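Long-range contact in putative alcohol dehydrogenase (Sinorhizobium meliloti, PDB 4J6F), which probably acts as an NAD(P)-dependent oxidoreductase of the medium-chain dehydrogenase/reductase family, perhaps an alcohol dehydrogenase: residues P274-F287 / L294-G308. Numbering follows the deposited sequence.
Sequences PIDVVADLVGGPLF and LRPEGRYTTAGAIAG
Asp280 OD1 is gripped by two backbone amides of its own loop, Val282 N at 3.0 Å from above the carboxylate plane and Gly283 N at 2.9 Å on the syn side, the first bond closing an Asx turn; Thr213 OG1 also bonds OD1. Across the contact, Tyr300 OH donates to Asp280 OD2, 2.5 Å away, on its anti lone pair, with OD2 in the plane of the phenol ring. With CG anti to the backbone N (chi1 -174°), Asp280 points OD2 at the phenol and OD1 at the following loop. Replacing Asp280 by alanine removes both oxygens and would probably leave Tyr300 OH and the amides of Val282 and Gly283 without this acceptor, and the loop after it less fixed. Across the tyrosine, Phe287 presents its edge to the ring face in an offset T-shaped pair, centroids 5.3 Å apart and planes at 86°, while Val278 CG1 touches Tyr300 CD2 at 3.8 Å.

Strands 277-280 and 299-302 are neighbours in the parallel Rossmann-type sheet and, with helix 287-293, form a beta-alpha-beta unit. Their axes lie 16° from parallel, and four backbone bonds pair them: Arg299 N to Asp276 O, Val278 N to Arg299 O, Thr301 N to Val278 O and Asp280 N to Thr301 O. On the other sheet face, Val277 CG2 sits centrally over the Arg299 guanidinium, 3.7 Å from Arg299 CZ; Arg299 NE bonds Ala202 O and its NH2 pairs with Glu208. At the strand entry, Arg295 NH2 meets Asp276 OD1 at 2.9 Å in a salt bridge tilted from both planes, with Pro274 CB over one guanidinium face, offset toward the rim; Asp276 OD2 accepts from Thr209 N. Beyond the strands, Ala307 N bonds Val282 O at 3.0 Å. Charge pairing thus ties the entry of the strand pair, whereas at its exit the buried carboxylate, held by several donors, is likely to remain ionised and couples turn to tyrosine.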
loop_
_atom_site.group_PDB
_atom_site.type_symbol
_atom_site.label_atom_id
_atom_site.label_comp_id
_atom_site.label_asym_id
_atom_site.label_seq_id
_atom_site.Cartn_x
_atom_site.Cartn_y
_atom_site.Cartn_z
ATOM N N PRO A 274 10.062 7.166 -16.282
ATOM C CA PRO A 274 9.198 7.345 -15.122
ATOM C C PRO A 274 9.688 6.509 -13.931
ATOM O O PRO A 274 10.403 5.509 -14.108
ATOM C CB PRO A 274 7.823 6.863 -15.618
ATOM C CG PRO A 274 7.976 6.607 -17.080
ATOM C CD PRO A 274 9.423 6.305 -17.289
ATOM N N ILE A 275 9.317 6.939 -12.732
ATOM C CA ILE A 275 9.738 6.274 -11.517
ATOM C C ILE A 275 8.766 5.152 -11.202
ATOM O O ILE A 275 7.580 5.398 -11.001
ATOM C CB ILE A 275 9.803 7.264 -10.335
ATOM C CG1 ILE A 275 10.760 8.418 -10.646
ATOM C CG2 ILE A 275 10.197 6.544 -9.051
ATOM C CD1 ILE A 275 12.180 8.001 -10.981
ATOM N N ASP A 276 9.279 3.929 -11.160
ATOM C CA ASP A 276 8.455 2.749 -10.938
ATOM C C ASP A 276 8.222 2.526 -9.455
ATOM O O ASP A 276 7.132 2.135 -9.031
ATOM C CB ASP A 276 9.132 1.522 -11.557
ATOM C CG ASP A 276 9.288 1.648 -13.069
ATOM O OD1 ASP A 276 8.249 1.747 -13.764
ATOM O OD2 ASP A 276 10.440 1.672 -13.558
ATOM N N VAL A 277 9.267 2.772 -8.669
ATOM C CA VAL A 277 9.259 2.461 -7.254
ATOM C C VAL A 277 9.926 3.578 -6.481
ATOM O O VAL A 277 10.949 4.116 -6.911
ATOM C CB VAL A 277 10.001 1.141 -6.944
ATOM C CG1 VAL A 277 10.110 0.943 -5.439
ATOM C CG2 VAL A 277 9.305 -0.050 -7.601
ATOM N N VAL A 278 9.336 3.922 -5.344
ATOM C CA VAL A 278 9.975 4.795 -4.399
ATOM C C VAL A 278 10.265 3.963 -3.164
ATOM O O VAL A 278 9.377 3.289 -2.639
ATOM C CB VAL A 278 9.078 5.997 -4.052
ATOM C CG1 VAL A 278 9.532 6.676 -2.765
ATOM C CG2 VAL A 278 9.062 6.991 -5.197
ATOM N N ALA A 279 11.535 3.970 -2.756
ATOM C CA ALA A 279 11.991 3.409 -1.489
ATOM C C ALA A 279 12.254 4.603 -0.573
ATOM O O ALA A 279 13.183 5.395 -0.797
ATOM C CB ALA A 279 13.254 2.588 -1.694
ATOM N N ASP A 280 11.406 4.759 0.433
ATOM C CA ASP A 280 11.447 5.922 1.310
ATOM C C ASP A 280 12.008 5.569 2.677
ATOM O O ASP A 280 11.513 4.655 3.338
ATOM C CB ASP A 280 10.042 6.482 1.470
ATOM C CG ASP A 280 10.008 7.772 2.246
ATOM O OD1 ASP A 280 11.051 8.451 2.396
ATOM O OD2 ASP A 280 8.904 8.121 2.702
ATOM N N LEU A 281 13.037 6.289 3.105
ATOM C CA LEU A 281 13.577 6.063 4.437
ATOM C C LEU A 281 13.544 7.311 5.280
ATOM O O LEU A 281 14.018 7.318 6.421
ATOM C CB LEU A 281 14.973 5.486 4.349
ATOM C CG LEU A 281 14.735 4.101 3.764
ATOM C CD1 LEU A 281 15.749 3.745 2.679
ATOM C CD2 LEU A 281 14.612 3.060 4.869
ATOM N N VAL A 282 13.018 8.377 4.693
ATOM C CA VAL A 282 12.884 9.665 5.347
ATOM C C VAL A 282 11.465 10.000 5.805
ATOM O O VAL A 282 11.259 10.378 6.942
ATOM C CB VAL A 282 13.377 10.777 4.409
ATOM C CG1 VAL A 282 13.335 12.123 5.094
ATOM C CG2 VAL A 282 14.777 10.471 3.936
ATOM N N GLY A 283 10.490 9.839 4.919
ATOM C CA GLY A 283 9.119 10.220 5.209
ATOM C C GLY A 283 8.989 11.698 5.514
ATOM O O GLY A 283 9.618 12.537 4.857
ATOM N N GLY A 284 8.169 12.017 6.513
ATOM C CA GLY A 284 7.963 13.397 6.946
ATOM C C GLY A 284 7.470 14.355 5.875
ATOM O O GLY A 284 6.512 14.057 5.160
ATOM N N PRO A 285 8.140 15.510 5.735
ATOM C CA PRO A 285 7.634 16.512 4.795
ATOM C C PRO A 285 7.887 16.124 3.321
ATOM O O PRO A 285 7.358 16.762 2.419
ATOM C CB PRO A 285 8.412 17.768 5.184
ATOM C CG PRO A 285 9.711 17.257 5.748
ATOM C CD PRO A 285 9.494 15.839 6.224
ATOM N N LEU A 286 8.670 15.075 3.087
ATOM C CA LEU A 286 8.931 14.587 1.733
ATOM C C LEU A 286 7.824 13.663 1.163
ATOM O O LEU A 286 7.728 13.466 -0.050
ATOM C CB LEU A 286 10.267 13.844 1.729
ATOM C CG LEU A 286 11.344 14.245 0.727
ATOM C CD1 LEU A 286 11.867 15.643 1.046
ATOM C CD2 LEU A 286 12.466 13.219 0.787
ATOM N N PHE A 287 6.994 13.115 2.045
ATOM C CA PHE A 287 6.113 11.999 1.711
ATOM C C PHE A 287 5.163 12.281 0.566
ATOM O O PHE A 287 5.074 11.505 -0.384
ATOM C CB PHE A 287 5.308 11.583 2.941
ATOM C CG PHE A 287 4.361 10.454 2.685
ATOM C CD1 PHE A 287 4.834 9.158 2.520
ATOM C CD2 PHE A 287 2.999 10.684 2.609
ATOM C CE1 PHE A 287 3.962 8.109 2.279
ATOM C CE2 PHE A 287 2.119 9.642 2.372
ATOM C CZ PHE A 287 2.600 8.351 2.202
ATOM N N LEU A 294 5.935 9.527 -8.131
ATOM C CA LEU A 294 5.658 8.148 -8.463
ATOM C C LEU A 294 4.688 8.048 -9.649
ATOM O O LEU A 294 3.655 8.728 -9.673
ATOM C CB LEU A 294 5.078 7.472 -7.223
ATOM C CG LEU A 294 5.094 5.953 -7.139
ATOM C CD1 LEU A 294 6.452 5.392 -7.536
ATOM C CD2 LEU A 294 4.727 5.531 -5.725
ATOM N N ARG A 295 5.029 7.213 -10.634
ATOM C CA ARG A 295 4.185 7.022 -11.824
ATOM C C ARG A 295 2.897 6.339 -11.411
ATOM O O ARG A 295 2.888 5.596 -10.422
ATOM C CB ARG A 295 4.891 6.164 -12.879
ATOM C CG ARG A 295 4.831 4.674 -12.598
ATOM C CD ARG A 295 5.737 3.889 -13.515
ATOM N NE ARG A 295 5.210 3.906 -14.868
ATOM C CZ ARG A 295 5.922 3.661 -15.963
ATOM N NH1 ARG A 295 5.333 3.717 -17.145
ATOM N NH2 ARG A 295 7.218 3.378 -15.881
ATOM N N PRO A 296 1.805 6.571 -12.170
ATOM C CA PRO A 296 0.546 5.875 -11.851
ATOM C C PRO A 296 0.739 4.357 -11.897
ATOM O O PRO A 296 1.465 3.872 -12.753
ATOM C CB PRO A 296 -0.409 6.349 -12.953
ATOM C CG PRO A 296 0.186 7.621 -13.471
ATOM C CD PRO A 296 1.673 7.453 -13.344
ATOM N N GLU A 297 0.115 3.628 -10.971
ATOM C CA GLU A 297 0.334 2.174 -10.785
ATOM C C GLU A 297 1.707 1.843 -10.201
ATOM O O GLU A 297 2.115 0.682 -10.179
ATOM C CB GLU A 297 0.088 1.387 -12.071
ATOM C CG GLU A 297 -1.335 1.556 -12.579
ATOM C CD GLU A 297 -1.655 0.725 -13.810
ATOM O OE1 GLU A 297 -2.607 -0.095 -13.748
ATOM O OE2 GLU A 297 -0.960 0.901 -14.838
ATOM N N GLY A 298 2.411 2.875 -9.736
ATOM C CA GLY A 298 3.716 2.721 -9.116
ATOM C C GLY A 298 3.574 2.282 -7.676
ATOM O O GLY A 298 2.479 2.306 -7.115
ATOM N N ARG A 299 4.689 1.824 -7.114
ATOM C CA ARG A 299 4.745 1.228 -5.787
ATOM C C ARG A 299 5.685 1.961 -4.842
ATOM O O ARG A 299 6.805 2.281 -5.192
ATOM C CB ARG A 299 5.177 -0.229 -5.882
ATOM C CG ARG A 299 4.282 -1.082 -6.740
ATOM C CD ARG A 299 4.800 -1.150 -8.150
ATOM N NE ARG A 299 5.950 -2.029 -8.251
ATOM C CZ ARG A 299 6.733 -2.097 -9.315
ATOM N NH1 ARG A 299 6.485 -1.337 -10.357
ATOM N NH2 ARG A 299 7.758 -2.918 -9.333
ATOM N N TYR A 300 5.202 2.214 -3.635
ATOM C CA TYR A 300 5.938 2.927 -2.628
ATOM C C TYR A 300 6.271 1.894 -1.566
ATOM O O TYR A 300 5.453 1.021 -1.259
ATOM C CB TYR A 300 5.045 4.044 -2.062
ATOM C CG TYR A 300 5.562 4.690 -0.799
ATOM C CD1 TYR A 300 5.312 4.112 0.455
ATOM C CD2 TYR A 300 6.309 5.865 -0.849
ATOM C CE1 TYR A 300 5.794 4.682 1.616
ATOM C CE2 TYR A 300 6.791 6.452 0.316
ATOM C CZ TYR A 300 6.537 5.852 1.545
ATOM O OH TYR A 300 7.009 6.418 2.710
ATOM N N THR A 301 7.463 1.979 -1.004
ATOM C CA THR A 301 7.830 1.063 0.053
ATOM C C THR A 301 8.691 1.729 1.123
ATOM O O THR A 301 9.505 2.584 0.817
ATOM C CB THR A 301 8.510 -0.183 -0.516
ATOM O OG1 THR A 301 8.687 -1.143 0.535
ATOM C CG2 THR A 301 9.848 0.168 -1.153
ATOM N N THR A 302 8.493 1.352 2.384
ATOM C CA THR A 302 9.239 1.949 3.492
ATOM C C THR A 302 9.461 0.969 4.640
ATOM O O THR A 302 8.680 0.041 4.839
ATOM C CB THR A 302 8.528 3.210 4.030
ATOM O OG1 THR A 302 9.279 3.775 5.108
ATOM C CG2 THR A 302 7.141 2.885 4.541
ATOM N N ALA A 303 10.563 1.147 5.356
ATOM C CA ALA A 303 10.807 0.452 6.614
ATOM C C ALA A 303 11.329 1.349 7.731
ATOM O O ALA A 303 11.804 0.867 8.742
ATOM C CB ALA A 303 11.728 -0.731 6.410
ATOM N N GLY A 304 11.258 2.652 7.531
ATOM C CA GLY A 304 11.699 3.636 8.498
ATOM C C GLY A 304 11.471 5.012 7.914
ATOM O O GLY A 304 11.465 5.181 6.704
ATOM N N ALA A 305 11.265 5.998 8.772
ATOM C CA ALA A 305 11.064 7.357 8.324
ATOM C C ALA A 305 11.766 8.239 9.326
ATOM O O ALA A 305 11.213 8.563 10.378
ATOM C CB ALA A 305 9.578 7.693 8.261
ATOM N N ILE A 306 12.942 8.712 8.995
ATOM C CA ILE A 306 13.777 9.379 9.966
ATOM C C ILE A 306 13.327 10.809 10.262
ATOM O O ILE A 306 13.940 11.496 11.057
ATOM C CB ILE A 306 15.253 9.324 9.538
ATOM C CG1 ILE A 306 16.167 9.383 10.758
ATOM C CG2 ILE A 306 15.572 10.415 8.537
ATOM C CD1 ILE A 306 17.572 8.916 10.484
ATOM N N ALA A 307 12.270 11.263 9.597
ATOM C CA ALA A 307 11.957 12.705 9.554
ATOM C C ALA A 307 10.571 13.325 9.920
ATOM O O ALA A 307 10.471 14.552 9.869
ATOM C CB ALA A 307 12.425 13.284 8.229
ATOM N N GLY A 308 9.508 12.604 10.293
ATOM C CA GLY A 308 9.447 11.190 10.501
ATOM C C GLY A 308 8.099 10.583 10.108
ATOM O O GLY A 308 7.538 10.879 9.041
#